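Local structure of thymidylate synthase ThyX (4P5A) at residues H83-R86 / S91-E94; M85-W90 / S191-R196; Y55-R60 / T232-V237. The protein is a tetrameric FAD-dependent UMP/dUMP methylase that probably converts dUMP to dTMP with methylenetetrahydrofolate as methyl donor. All blocks are in the same frame, centred on the assembly; numbering follows the deposited sequence. Where two conformers were deposited one is given.

Contact 1 of 3, residues H83-R86 / S91-E94; sequences HLMR and SFNE. With 5BU (5-bromo-uridine-5'-monophosphate), chain F; 5BU (5-bromo-uridine-5'-monophosphate), chain G.
Met85 and Phe92 meet through like first torsions: in both, CG sits beside the backbone N and anti to the carbonyl carbon (chi1 -69° in Met85). The methionine runs straight through chi2 and bends at chi3 (75°). This lays CG over the phenyl ring and brings the CE methyl back to the ring's root. Met85 CG is 3.9 Å from the Phe92 ring centroid and nearly on the ring normal, a CH-pi contact over the middle of one face. The sulfur approaches the same ring at a slant, a Met-aromatic contact. Met85 CE touches Phe92 CB at 3.8 Å. Leu84 takes the outer part of the ring, with Leu84 CG 3.6 Å from Phe92 CE1. Leu177 and Ala179 of strand 174-181 also pack on the ring, so Phe92 joins the end of helix 78-84 to the antiparallel sheet. The ThyX signature RHRX7S starts at Arg86, passes through strand 91-94 and ends at Ser96. Replacing Phe92 with alanine would remove the ring and would probably leave Met85 without the surface its CG and sulfur rest on, free to turn beside the nucleotide. Polar groups around this packing hold two 5-bromo-UMP molecules. His83 NE2 donates to OP3 of 5BU chain F at 2.7 Å, in the ring plane, while N3 of the base lies over one imidazole face. Arg86 NH2 donates to O3' of the same nucleotide at 3.1 Å. The extended Glu94 serves the other one: its OE1 accepts from O3' of 5BU chain G at 2.7 Å. Glu94 OE1 also forms a salt bridge with Arg82 of the third subunit, and Glu94 OE2 is hydrogen-bonded to Ser175 OG. Met85 SD lies 3.4 Å from Glu94 OE1.

Contact 2 of 3, residues M85-W90 / S191-R196; sequences MRHRTW and SLRTHR. With FAD (flavin-adenine dinucleotide), chain H.
Arg193 NE donates to His87 NE2 at 2.8 Å in an almost straight bond (168°). His87 is the middle residue of the ThyX RHR motif, and the bond ties that loop to the end of helix 183-193. The donor lies in the imidazole plane and the acceptor in the guanidinium plane, yet the two planes are 61° apart. Leu192 CD1 adds an apolar touch at His87 CE1, 3.9 Å away. FAD lies against both segments. Its C5' covers one face of the His87 ring, and its C8M methyl lies over the Arg193 guanidinium. Arg193 NH2 also bonds to the nucleotide base, consistent with its predicted role in activating dUMP. The two motif arginines hold different parts of the cofactor. Arg86 NH2 donates to flavin O2 at 2.8 Å. Arg88 serves the diphosphate: its backbone N reaches FAD O2A at 2.9 Å, and its NE reaches the same oxygen at 2.8 Å. The bend at chi3 (-67°) turns the Arg88 guanidinium under the adenine, where FAD N7A stands 3.2 Å above the centre of its plane.

Contact 3 of 3, residues Y55-R60 / T232-V237; sequences YLMRSR and TAFGRV
Phe234 presents one ring face to Arg58, and Met57 meets the same ring obliquely. Arg58 CB stands 3.9 Å from the Phe234 ring centroid, 20° off the normal and displaced toward the rim. This is a CH-pi contact made by the root of the arginine. CG of Arg58 lies between the backbone N and the carbonyl carbon (chi1 87°), and the chain then runs extended past the ring. Arg58 CD passes Phe234 CE1 at 4.0 Å. The guanidinium goes on beyond the contact, its plane turned 44° from the phenyl plane, and its NH1 lies at the edge of the Tyr55 ring. Met57 CG touches Phe234 CD2 at 3.7 Å. The methionine then bends at chi2 and chi3, which carries SD past the ring toward the Val237 carbonyl, where SD stays 4.1 Å from Val237 O. One water bridges the backbones: it donates to Met57 O at 2.8 Å and to Val237 O at 3.2 Å. The contact joins the ends of helices 48-58 and 225-233, and both end in Schellman motifs. Arg60 takes positive phi in the first. Gly235 does so in the second, where its N bonds to Thr232 O at 3.1 Å; a side chain there would press on the preceding carbonyl oxygen. Ser59 OG and Ser59 N grip Tyr55 O from opposite faces of its carbonyl plane. Arg236 NH1 bonds in plane to Thr232 OG1 and forms a salt bridge with Glu217. Arg60 reaches Ser191 of the fourth subunit, and Tyr201 of that subunit packs on Val237. Side chains thus join the two helix ends through carbon and ring contacts, while Arg60 and Arg236 spend their guanidinium groups on other partners. The packing is carbon on ring, so it should depend on shape more than on charge.

In the fold
Contacts 1 and 2 are buried near the centre of the chain, while contact 3 lies farther out and is partly exposed. The first two share Met85 and Arg86, and they touch where Arg193 NH2 comes 3.0 Å from His83 O. Contact 1 is apolar between its segments, with polar groups turned to the nucleotides. Contact 2 is mainly polar and built round FAD. Contact 3 joins helix ends by packing and a water, with its centre about 17 Å from that of contact 2. Arg236 links those two, its NH2 lying 3.0 Å from Thr194 OG1. Contacts 1 and 2 both meet the third subunit; contacts 2 and 3 both meet the fourth.

Contact 1 of 3, residues H83-R86 / S91-E94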
loop_
_atom_site.group_PDB
_atom_site.type_symbol
_atom_site.label_atom_id
_atom_site.label_comp_id
_atom_site.label_asym_id
_atom_site.label_seq_id
_atom_site.Cartn_x
_atom_site.Cartn_y
_atom_site.Cartn_z
ATOM N N HIS B 83 -15.906 2.102 8.626
ATOM C CA HIS B 83 -15.386 0.749 8.648
ATOM C C HIS B 83 -14.854 0.348 7.248
ATOM O O HIS B 83 -13.753 -0.186 7.187
ATOM C CB HIS B 83 -16.441 -0.254 9.153
ATOM C CG HIS B 83 -16.935 0.109 10.516
ATOM N ND1 HIS B 83 -18.054 -0.484 11.090
ATOM C CD2 HIS B 83 -16.426 0.955 11.438
ATOM C CE1 HIS B 83 -18.210 -0.002 12.306
ATOM N NE2 HIS B 83 -17.212 0.835 12.566
ATOM N N LEU B 84 -15.651 0.592 6.228
ATOM C CA LEU B 84 -15.253 0.231 4.824
ATOM C C LEU B 84 -13.946 0.936 4.504
ATOM O O LEU B 84 -13.024 0.290 3.939
ATOM C CB LEU B 84 -16.328 0.718 3.842
ATOM C CG LEU B 84 -15.943 0.513 2.370
ATOM C CD1 LEU B 84 -15.608 -0.963 2.080
ATOM C CD2 LEU B 84 -17.210 0.867 1.566
ATOM N N MET B 85 -13.852 2.243 4.853
ATOM C CA MET B 85 -12.648 2.962 4.403
ATOM C C MET B 85 -11.346 2.710 5.156
ATOM O O MET B 85 -10.308 3.277 4.790
ATOM C CB MET B 85 -12.954 4.411 4.386
ATOM C CG MET B 85 -14.005 4.623 3.201
ATOM S SD MET B 85 -14.488 6.398 2.947
ATOM C CE MET B 85 -13.050 6.808 2.221
ATOM N N ARG B 86 -11.398 1.898 6.192
ATOM C CA ARG B 86 -10.170 1.463 6.785
ATOM C C ARG B 86 -9.332 0.471 5.892
ATOM O O ARG B 86 -8.124 0.256 6.159
ATOM C CB ARG B 86 -10.394 0.753 8.119
ATOM C CG ARG B 86 -11.018 1.718 9.157
ATOM C CD ARG B 86 -10.106 2.991 9.379
ATOM N NE ARG B 86 -8.733 2.575 9.853
ATOM C CZ ARG B 86 -8.409 2.339 11.133
ATOM N NH1 ARG B 86 -7.180 1.944 11.425
ATOM N NH2 ARG B 86 -9.307 2.426 12.140
ATOM N N SER B 91 -9.735 1.456 -3.411
ATOM C CA SER B 91 -9.813 2.825 -3.861
ATOM C C SER B 91 -11.218 3.290 -3.568
ATOM O O SER B 91 -12.159 2.541 -3.763
ATOM C CB SER B 91 -9.608 2.871 -5.398
ATOM O OG SER B 91 -8.192 2.510 -5.594
ATOM N N PHE B 92 -11.358 4.530 -3.124
ATOM C CA PHE B 92 -12.687 5.104 -2.737
ATOM C C PHE B 92 -12.863 6.496 -3.322
ATOM O O PHE B 92 -11.854 7.223 -3.482
ATOM C CB PHE B 92 -12.762 5.267 -1.208
ATOM C CG PHE B 92 -12.590 3.967 -0.474
ATOM C CD1 PHE B 92 -13.577 2.971 -0.547
ATOM C CD2 PHE B 92 -11.390 3.719 0.290
ATOM C CE1 PHE B 92 -13.447 1.763 0.122
ATOM C CE2 PHE B 92 -11.300 2.439 0.976
ATOM C CZ PHE B 92 -12.309 1.518 0.859
ATOM N N ASN B 93 -14.112 6.889 -3.601
ATOM C CA ASN B 93 -14.372 8.322 -3.837
ATOM C C ASN B 93 -15.795 8.518 -3.343
ATOM O O ASN B 93 -16.702 7.843 -3.817
ATOM C CB ASN B 93 -14.330 8.746 -5.300
ATOM C CG ASN B 93 -14.243 10.297 -5.381
ATOM O OD1 ASN B 93 -15.182 10.981 -5.957
ATOM N ND2 ASN B 93 -13.217 10.869 -4.732
ATOM N N GLU B 94 -15.946 9.453 -2.381
ATOM C CA GLU B 94 -17.189 9.644 -1.643
ATOM C C GLU B 94 -17.763 11.046 -1.917
ATOM O O GLU B 94 -17.017 12.013 -2.145
ATOM C CB GLU B 94 -16.809 9.486 -0.150
ATOM C CG GLU B 94 -18.047 9.527 0.816
ATOM C CD GLU B 94 -17.711 9.337 2.289
ATOM O OE1 GLU B 94 -16.522 9.115 2.723
ATOM O OE2 GLU B 94 -18.677 9.546 3.060
HETATM P P 5BU F . -16.072 2.629 15.959
HETATM O OP1 5BU F . -16.291 3.954 16.648
HETATM O OP2 5BU F . -15.786 1.440 16.900
HETATM O OP3 5BU F . -17.171 2.286 14.890
HETATM O "O5'" 5BU F . -14.681 2.805 15.105
HETATM C "C5'" 5BU F . -13.662 3.502 15.661
HETATM C "C4'" 5BU F . -12.421 3.459 14.615
HETATM O "O4'" 5BU F . -12.012 2.054 14.470
HETATM C "C3'" 5BU F . -12.839 3.890 13.214
HETATM O "O3'" 5BU F . -11.678 4.380 12.477
HETATM C "C2'" 5BU F . -13.246 2.559 12.602
HETATM O "O2'" 5BU F . -13.127 2.615 11.162
HETATM C "C1'" 5BU F . -12.371 1.494 13.226
HETATM N N1 5BU F . -13.070 0.229 13.559
HETATM C C2 5BU F . -13.566 -0.524 12.498
HETATM O O2 5BU F . -13.251 -0.146 11.346
HETATM N N3 5BU F . -14.347 -1.613 12.667
HETATM C C4 5BU F . -14.669 -2.024 13.966
HETATM O O4 5BU F . -15.357 -3.000 14.130
HETATM C C5 5BU F . -14.160 -1.235 15.016
HETATM C C6 5BU F . -13.414 -0.111 14.893
HETATM BR BR 5BU F . -14.417 -1.889 16.823
HETATM P P 5BU G . -16.469 15.652 3.689
HETATM O OP1 5BU G . -17.820 15.154 4.013
HETATM O OP2 5BU G . -15.629 16.079 4.814
HETATM O OP3 5BU G . -16.377 16.467 2.482
HETATM O "O5'" 5BU G . -15.654 14.337 3.249
HETATM C "C5'" 5BU G . -16.304 13.379 2.399
HETATM C "C4'" 5BU G . -15.297 12.214 2.187
HETATM O "O4'" 5BU G . -14.201 12.719 1.265
HETATM C "C3'" 5BU G . -14.557 11.675 3.383
HETATM O "O3'" 5BU G . -14.153 10.267 3.086
HETATM C "C2'" 5BU G . -13.341 12.565 3.444
HETATM O "O2'" 5BU G . -12.330 11.877 4.098
HETATM C "C1'" 5BU G . -12.970 12.830 2.004
HETATM N N1 5BU G . -12.538 14.287 1.912
HETATM C C2 5BU G . -11.349 14.659 2.530
HETATM O O2 5BU G . -10.672 13.733 3.022
HETATM N N3 5BU G . -10.944 15.968 2.495
HETATM C C4 5BU G . -11.660 16.981 1.838
HETATM O O4 5BU G . -11.283 18.150 1.968
HETATM C C5 5BU G . -12.819 16.572 1.231
HETATM C C6 5BU G . -13.269 15.278 1.236
HETATM BR BR 5BU G . -13.812 17.810 0.172
#

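Contact 2 of 3, residues M85-W90 / S191-R196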
loop_
_atom_site.group_PDB
_atom_site.type_symbol
_atom_site.label_atom_id
_atom_site.label_comp_id
_atom_site.label_asym_id
_atom_site.label_seq_id
_atom_site.Cartn_x
_atom_site.Cartn_y
_atom_site.Cartn_z
ATOM N N MET B 85 -13.852 2.243 4.853
ATOM C CA MET B 85 -12.648 2.962 4.403
ATOM C C MET B 85 -11.346 2.710 5.156
ATOM O O MET B 85 -10.308 3.277 4.790
ATOM C CB MET B 85 -12.954 4.411 4.386
ATOM C CG MET B 85 -14.005 4.623 3.201
ATOM S SD MET B 85 -14.488 6.398 2.947
ATOM C CE MET B 85 -13.050 6.808 2.221
ATOM N N ARG B 86 -11.398 1.898 6.192
ATOM C CA ARG B 86 -10.170 1.463 6.785
ATOM C C ARG B 86 -9.332 0.471 5.892
ATOM O O ARG B 86 -8.124 0.256 6.159
ATOM C CB ARG B 86 -10.394 0.753 8.119
ATOM C CG ARG B 86 -11.018 1.718 9.157
ATOM C CD ARG B 86 -10.106 2.991 9.379
ATOM N NE ARG B 86 -8.733 2.575 9.853
ATOM C CZ ARG B 86 -8.409 2.339 11.133
ATOM N NH1 ARG B 86 -7.180 1.944 11.425
ATOM N NH2 ARG B 86 -9.307 2.426 12.140
ATOM N N HIS B 87 -9.946 -0.079 4.850
ATOM C CA HIS B 87 -9.229 -1.091 4.070
ATOM C C HIS B 87 -8.379 -0.421 3.010
ATOM O O HIS B 87 -8.899 0.028 1.975
ATOM C CB HIS B 87 -10.290 -2.066 3.511
ATOM C CG HIS B 87 -10.975 -2.811 4.617
ATOM N ND1 HIS B 87 -10.614 -4.091 4.970
ATOM C CD2 HIS B 87 -11.999 -2.466 5.435
ATOM C CE1 HIS B 87 -11.366 -4.500 5.987
ATOM N NE2 HIS B 87 -12.219 -3.547 6.271
ATOM N N ARG B 88 -7.079 -0.253 3.288
ATOM C CA ARG B 88 -6.195 0.618 2.534
ATOM C C ARG B 88 -5.827 0.070 1.184
ATOM O O ARG B 88 -5.287 0.823 0.346
ATOM C CB ARG B 88 -4.872 0.784 3.386
ATOM C CG ARG B 88 -5.147 1.647 4.581
ATOM C CD ARG B 88 -3.909 1.413 5.578
ATOM N NE ARG B 88 -3.888 0.039 6.111
ATOM C CZ ARG B 88 -2.955 -0.340 7.023
ATOM N NH1 ARG B 88 -1.980 0.542 7.382
ATOM N NH2 ARG B 88 -3.010 -1.561 7.541
ATOM N N THR B 89 -6.151 -1.202 0.944
ATOM C CA THR B 89 -5.861 -1.757 -0.387
ATOM C C THR B 89 -6.967 -1.442 -1.417
ATOM O O THR B 89 -6.841 -1.871 -2.536
ATOM C CB THR B 89 -5.799 -3.260 -0.310
ATOM O OG1 THR B 89 -6.854 -3.812 0.513
ATOM C CG2 THR B 89 -4.585 -3.656 0.482
ATOM N N TRP B 90 -8.021 -0.748 -1.005
ATOM C CA TRP B 90 -9.112 -0.397 -1.921
ATOM C C TRP B 90 -8.936 1.067 -2.413
ATOM O O TRP B 90 -8.094 1.801 -1.878
ATOM C CB TRP B 90 -10.424 -0.418 -1.123
ATOM C CG TRP B 90 -10.908 -1.839 -0.764
ATOM C CD1 TRP B 90 -10.217 -2.827 -0.084
ATOM C CD2 TRP B 90 -12.204 -2.295 -0.994
ATOM N NE1 TRP B 90 -11.091 -3.935 0.096
ATOM C CE2 TRP B 90 -12.299 -3.613 -0.506
ATOM C CE3 TRP B 90 -13.297 -1.748 -1.691
ATOM C CZ2 TRP B 90 -13.497 -4.377 -0.585
ATOM C CZ3 TRP B 90 -14.531 -2.507 -1.801
ATOM C CH2 TRP B 90 -14.576 -3.844 -1.252
ATOM N N SER B 191 -13.052 -11.597 4.851
ATOM C CA SER B 191 -12.589 -12.414 6.031
ATOM C C SER B 191 -12.774 -11.612 7.265
ATOM O O SER B 191 -13.077 -12.154 8.319
ATOM C CB SER B 191 -11.121 -12.773 5.871
ATOM O OG SER B 191 -10.701 -13.680 6.873
ATOM N N LEU B 192 -12.661 -10.303 7.177
ATOM C CA LEU B 192 -12.737 -9.471 8.448
ATOM C C LEU B 192 -14.171 -8.913 8.690
ATOM O O LEU B 192 -14.558 -8.655 9.824
ATOM C CB LEU B 192 -11.790 -8.246 8.316
ATOM C CG LEU B 192 -10.341 -8.598 8.406
ATOM C CD1 LEU B 192 -9.485 -7.298 7.858
ATOM C CD2 LEU B 192 -9.981 -8.982 9.886
ATOM N N ARG B 193 -14.932 -8.671 7.627
ATOM C CA ARG B 193 -16.201 -7.917 7.706
ATOM C C ARG B 193 -17.420 -8.858 7.533
ATOM O O ARG B 193 -18.539 -8.369 7.332
ATOM C CB ARG B 193 -16.293 -6.785 6.678
ATOM C CG ARG B 193 -15.181 -5.793 6.860
ATOM C CD ARG B 193 -15.112 -5.146 8.272
ATOM N NE ARG B 193 -14.107 -4.006 8.290
ATOM C CZ ARG B 193 -13.970 -3.222 9.360
ATOM N NH1 ARG B 193 -14.737 -3.449 10.492
ATOM N NH2 ARG B 193 -13.117 -2.198 9.312
ATOM N N THR B 194 -17.205 -10.158 7.639
ATOM C CA THR B 194 -18.364 -11.058 7.793
ATOM C C THR B 194 -18.112 -11.916 9.046
ATOM O O THR B 194 -16.957 -12.331 9.347
ATOM C CB THR B 194 -18.608 -11.954 6.610
ATOM O OG1 THR B 194 -17.436 -12.744 6.352
ATOM C CG2 THR B 194 -18.991 -11.161 5.415
ATOM N N HIS B 195 -19.217 -12.207 9.761
ATOM C CA HIS B 195 -19.115 -13.076 10.975
ATOM C C HIS B 195 -19.593 -14.482 10.573
ATOM O O HIS B 195 -20.784 -14.707 10.453
ATOM C CB HIS B 195 -20.054 -12.522 12.047
ATOM C CG HIS B 195 -20.097 -13.379 13.278
ATOM N ND1 HIS B 195 -21.151 -14.236 13.554
ATOM C CD2 HIS B 195 -19.201 -13.544 14.284
ATOM C CE1 HIS B 195 -20.898 -14.899 14.679
ATOM N NE2 HIS B 195 -19.729 -14.486 15.152
ATOM N N ARG B 196 -18.661 -15.402 10.409
ATOM C CA ARG B 196 -18.965 -16.735 9.958
ATOM C C ARG B 196 -18.374 -17.748 10.928
ATOM O O ARG B 196 -17.159 -18.005 10.897
ATOM C CB ARG B 196 -18.412 -16.952 8.563
ATOM C CG ARG B 196 -19.107 -16.049 7.565
ATOM C CD ARG B 196 -20.601 -16.431 7.398
ATOM N NE ARG B 196 -21.117 -15.568 6.346
ATOM C CZ ARG B 196 -21.659 -14.374 6.514
ATOM N NH1 ARG B 196 -21.909 -13.826 7.719
ATOM N NH2 ARG B 196 -22.016 -13.760 5.446
HETATM P PA FAD H . -5.947 -3.207 4.824
HETATM O O1A FAD H . -6.747 -3.487 3.624
HETATM O O2A FAD H . -5.699 -1.873 5.291
HETATM O O5B FAD H . -4.597 -3.965 4.672
HETATM C C5B FAD H . -4.565 -5.383 4.237
HETATM C C4B FAD H . -3.261 -6.021 4.631
HETATM O O4B FAD H . -2.185 -5.273 4.027
HETATM C C3B FAD H . -2.995 -5.917 6.099
HETATM O O3B FAD H . -3.635 -7.002 6.815
HETATM C C2B FAD H . -1.464 -6.031 6.199
HETATM O O2B FAD H . -1.129 -7.438 5.912
HETATM C C1B FAD H . -1.024 -5.213 4.946
HETATM N N9A FAD H . -0.743 -3.790 5.211
HETATM C C8A FAD H . -1.294 -2.752 4.558
HETATM N N7A FAD H . -0.758 -1.602 4.964
HETATM C C5A FAD H . 0.236 -1.935 5.881
HETATM C C6A FAD H . 1.174 -1.227 6.673
HETATM N N6A FAD H . 1.302 0.136 6.620
HETATM N N1A FAD H . 1.983 -1.961 7.504
HETATM C C2A FAD H . 1.950 -3.314 7.547
HETATM N N3A FAD H . 1.066 -4.031 6.805
HETATM C C4A FAD H . 0.186 -3.345 6.020
HETATM N N1 FAD H . -9.508 0.001 14.200
HETATM C C2 FAD H . -9.165 0.957 15.121
HETATM O O2 FAD H . -8.648 2.023 14.826
HETATM N N3 FAD H . -9.554 0.781 16.428
HETATM C C4 FAD H . -10.272 -0.343 16.817
HETATM O O4 FAD H . -10.521 -0.450 18.049
HETATM C C4X FAD H . -10.598 -1.330 15.869
HETATM N N5 FAD H . -11.206 -2.561 16.208
HETATM C C5X FAD H . -11.670 -3.414 15.164
HETATM C C6 FAD H . -12.520 -4.525 15.371
HETATM C C7 FAD H . -12.938 -5.365 14.327
HETATM C C7M FAD H . -13.859 -6.528 14.737
HETATM C C8 FAD H . -12.600 -5.127 12.965
HETATM C C8M FAD H . -13.003 -6.077 11.794
HETATM C C9 FAD H . -11.766 -4.011 12.721
HETATM C C9A FAD H . -11.356 -3.142 13.799
HETATM N N10 FAD H . -10.522 -2.022 13.538
HETATM C C10 FAD H . -10.205 -1.132 14.567
HETATM C "C1'" FAD H . -10.148 -1.660 12.140
HETATM C "C2'" FAD H . -8.872 -2.586 11.909
HETATM O "O2'" FAD H . -7.748 -2.214 12.760
HETATM C "C3'" FAD H . -8.321 -2.381 10.474
HETATM O "O3'" FAD H . -8.074 -1.001 10.150
HETATM C "C4'" FAD H . -9.354 -2.944 9.360
HETATM O "O4'" FAD H . -9.902 -4.131 9.829
HETATM C "C5'" FAD H . -8.582 -3.143 8.030
HETATM O "O5'" FAD H . -7.792 -4.343 8.164
HETATM P P FAD H . -6.318 -4.335 7.504
HETATM O O1P FAD H . -5.429 -3.252 8.025
HETATM O O2P FAD H . -5.820 -5.704 7.726
HETATM O O3P FAD H . -6.591 -4.054 5.964
#

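Contact 3 of 3, residues Y55-R60 / T232-V237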
loop_
_atom_site.group_PDB
_atom_site.type_symbol
_atom_site.label_atom_id
_atom_site.label_comp_id
_atom_site.label_asym_id
_atom_site.label_seq_id
_atom_site.Cartn_x
_atom_site.Cartn_y
_atom_site.Cartn_z
ATOM N N TYR B 55 -5.260 -24.753 -5.488
ATOM C CA TYR B 55 -3.863 -24.799 -5.172
ATOM C C TYR B 55 -3.378 -23.407 -4.750
ATOM O O TYR B 55 -2.719 -23.235 -3.695
ATOM C CB TYR B 55 -3.037 -25.300 -6.360
ATOM C CG TYR B 55 -1.550 -25.055 -6.160
ATOM C CD1 TYR B 55 -0.771 -25.865 -5.296
ATOM C CD2 TYR B 55 -0.928 -24.001 -6.810
ATOM C CE1 TYR B 55 0.639 -25.573 -5.110
ATOM C CE2 TYR B 55 0.434 -23.700 -6.638
ATOM C CZ TYR B 55 1.215 -24.475 -5.787
ATOM O OH TYR B 55 2.561 -24.111 -5.654
ATOM N N LEU B 56 -3.739 -22.382 -5.526
ATOM C CA LEU B 56 -3.251 -21.061 -5.082
ATOM C C LEU B 56 -3.853 -20.671 -3.771
ATOM O O LEU B 56 -3.175 -19.974 -2.985
ATOM C CB LEU B 56 -3.668 -19.941 -6.100
ATOM C CG LEU B 56 -3.121 -20.190 -7.515
ATOM C CD1 LEU B 56 -3.864 -19.363 -8.546
ATOM C CD2 LEU B 56 -1.602 -19.961 -7.621
ATOM N N MET B 57 -5.118 -21.022 -3.517
ATOM C CA MET B 57 -5.841 -20.556 -2.309
ATOM C C MET B 57 -5.187 -21.205 -1.159
ATOM O O MET B 57 -4.958 -20.545 -0.125
ATOM C CB MET B 57 -7.336 -20.964 -2.396
ATOM C CG MET B 57 -8.417 -20.411 -1.397
ATOM S SD MET B 57 -8.492 -18.624 -1.401
ATOM C CE MET B 57 -9.307 -18.356 -3.054
ATOM N N ARG B 58 -4.844 -22.495 -1.267
ATOM C CA ARG B 58 -4.318 -23.152 -0.059
ATOM C C ARG B 58 -2.838 -22.889 0.206
ATOM O O ARG B 58 -2.397 -22.967 1.361
ATOM C CB ARG B 58 -4.719 -24.611 -0.018
ATOM C CG ARG B 58 -3.791 -25.479 -0.733
ATOM C CD ARG B 58 -4.282 -26.982 -0.704
ATOM N NE ARG B 58 -3.296 -27.732 -1.475
ATOM C CZ ARG B 58 -3.429 -28.126 -2.748
ATOM N NH1 ARG B 58 -2.408 -28.770 -3.318
ATOM N NH2 ARG B 58 -4.576 -27.927 -3.438
ATOM N N SER B 59 -2.130 -22.485 -0.835
ATOM C CA SER B 59 -0.740 -22.126 -0.791
ATOM C C SER B 59 -0.590 -20.604 -0.505
ATOM O O SER B 59 0.542 -20.135 -0.428
ATOM C CB SER B 59 -0.048 -22.394 -2.121
ATOM O OG SER B 59 -0.123 -23.774 -2.373
ATOM N N ARG B 60 -1.702 -19.907 -0.275
ATOM C CA ARG B 60 -1.699 -18.417 -0.062
ATOM C C ARG B 60 -0.878 -17.734 -1.151
ATOM O O ARG B 60 -0.107 -16.735 -0.883
ATOM C CB ARG B 60 -1.100 -18.056 1.314
ATOM C CG ARG B 60 -1.923 -18.593 2.462
ATOM C CD ARG B 60 -1.414 -17.934 3.796
ATOM N NE ARG B 60 0.008 -18.295 3.946
ATOM C CZ ARG B 60 0.711 -17.870 5.011
ATOM N NH1 ARG B 60 2.000 -18.213 5.138
ATOM N NH2 ARG B 60 0.083 -17.047 5.869
ATOM N N THR B 232 -14.296 -20.026 0.281
ATOM C CA THR B 232 -15.057 -20.584 1.419
ATOM C C THR B 232 -14.566 -21.961 1.816
ATOM O O THR B 232 -14.431 -22.232 3.031
ATOM C CB THR B 232 -16.560 -20.537 1.125
ATOM O OG1 THR B 232 -16.976 -19.172 1.283
ATOM C CG2 THR B 232 -17.395 -21.294 2.198
ATOM N N ALA B 233 -14.144 -22.735 0.860
ATOM C CA ALA B 233 -13.632 -24.126 1.138
ATOM C C ALA B 233 -12.415 -24.088 2.021
ATOM O O ALA B 233 -12.198 -25.044 2.846
ATOM C CB ALA B 233 -13.266 -24.810 -0.129
ATOM N N PHE B 234 -11.580 -23.056 1.848
ATOM C CA PHE B 234 -10.371 -22.982 2.659
ATOM C C PHE B 234 -10.414 -22.142 3.935
ATOM O O PHE B 234 -9.345 -21.792 4.478
ATOM C CB PHE B 234 -9.195 -22.668 1.784
ATOM C CG PHE B 234 -8.840 -23.874 0.872
ATOM C CD1 PHE B 234 -8.250 -25.060 1.449
ATOM C CD2 PHE B 234 -9.240 -23.882 -0.462
ATOM C CE1 PHE B 234 -7.962 -26.196 0.661
ATOM C CE2 PHE B 234 -8.912 -24.953 -1.295
ATOM C CZ PHE B 234 -8.312 -26.147 -0.746
ATOM N N GLY B 235 -11.630 -21.825 4.390
ATOM C CA GLY B 235 -11.790 -21.192 5.704
ATOM C C GLY B 235 -11.965 -19.688 5.644
ATOM O O GLY B 235 -11.899 -19.059 6.674
ATOM N N ARG B 236 -12.138 -19.134 4.428
ATOM C CA ARG B 236 -12.493 -17.660 4.271
ATOM C C ARG B 236 -11.341 -16.790 4.695
ATOM O O ARG B 236 -11.567 -15.718 5.338
ATOM C CB ARG B 236 -13.793 -17.256 4.974
ATOM C CG ARG B 236 -15.028 -18.044 4.405
ATOM C CD ARG B 236 -16.364 -17.634 5.089
ATOM N NE ARG B 236 -16.710 -16.214 4.938
ATOM C CZ ARG B 236 -17.256 -15.698 3.831
ATOM N NH1 ARG B 236 -17.517 -16.458 2.712
ATOM N NH2 ARG B 236 -17.543 -14.435 3.840
ATOM N N VAL B 237 -10.147 -17.230 4.308
ATOM C CA VAL B 237 -8.874 -16.520 4.565
ATOM C C VAL B 237 -8.366 -16.046 3.203
ATOM O O VAL B 237 -8.347 -16.851 2.260
ATOM C CB VAL B 237 -7.827 -17.467 5.203
ATOM C CG1 VAL B 237 -6.576 -16.667 5.419
ATOM C CG2 VAL B 237 -8.368 -17.988 6.529
HETATM O O HOH W 1 -5.961 -18.937 1.874
#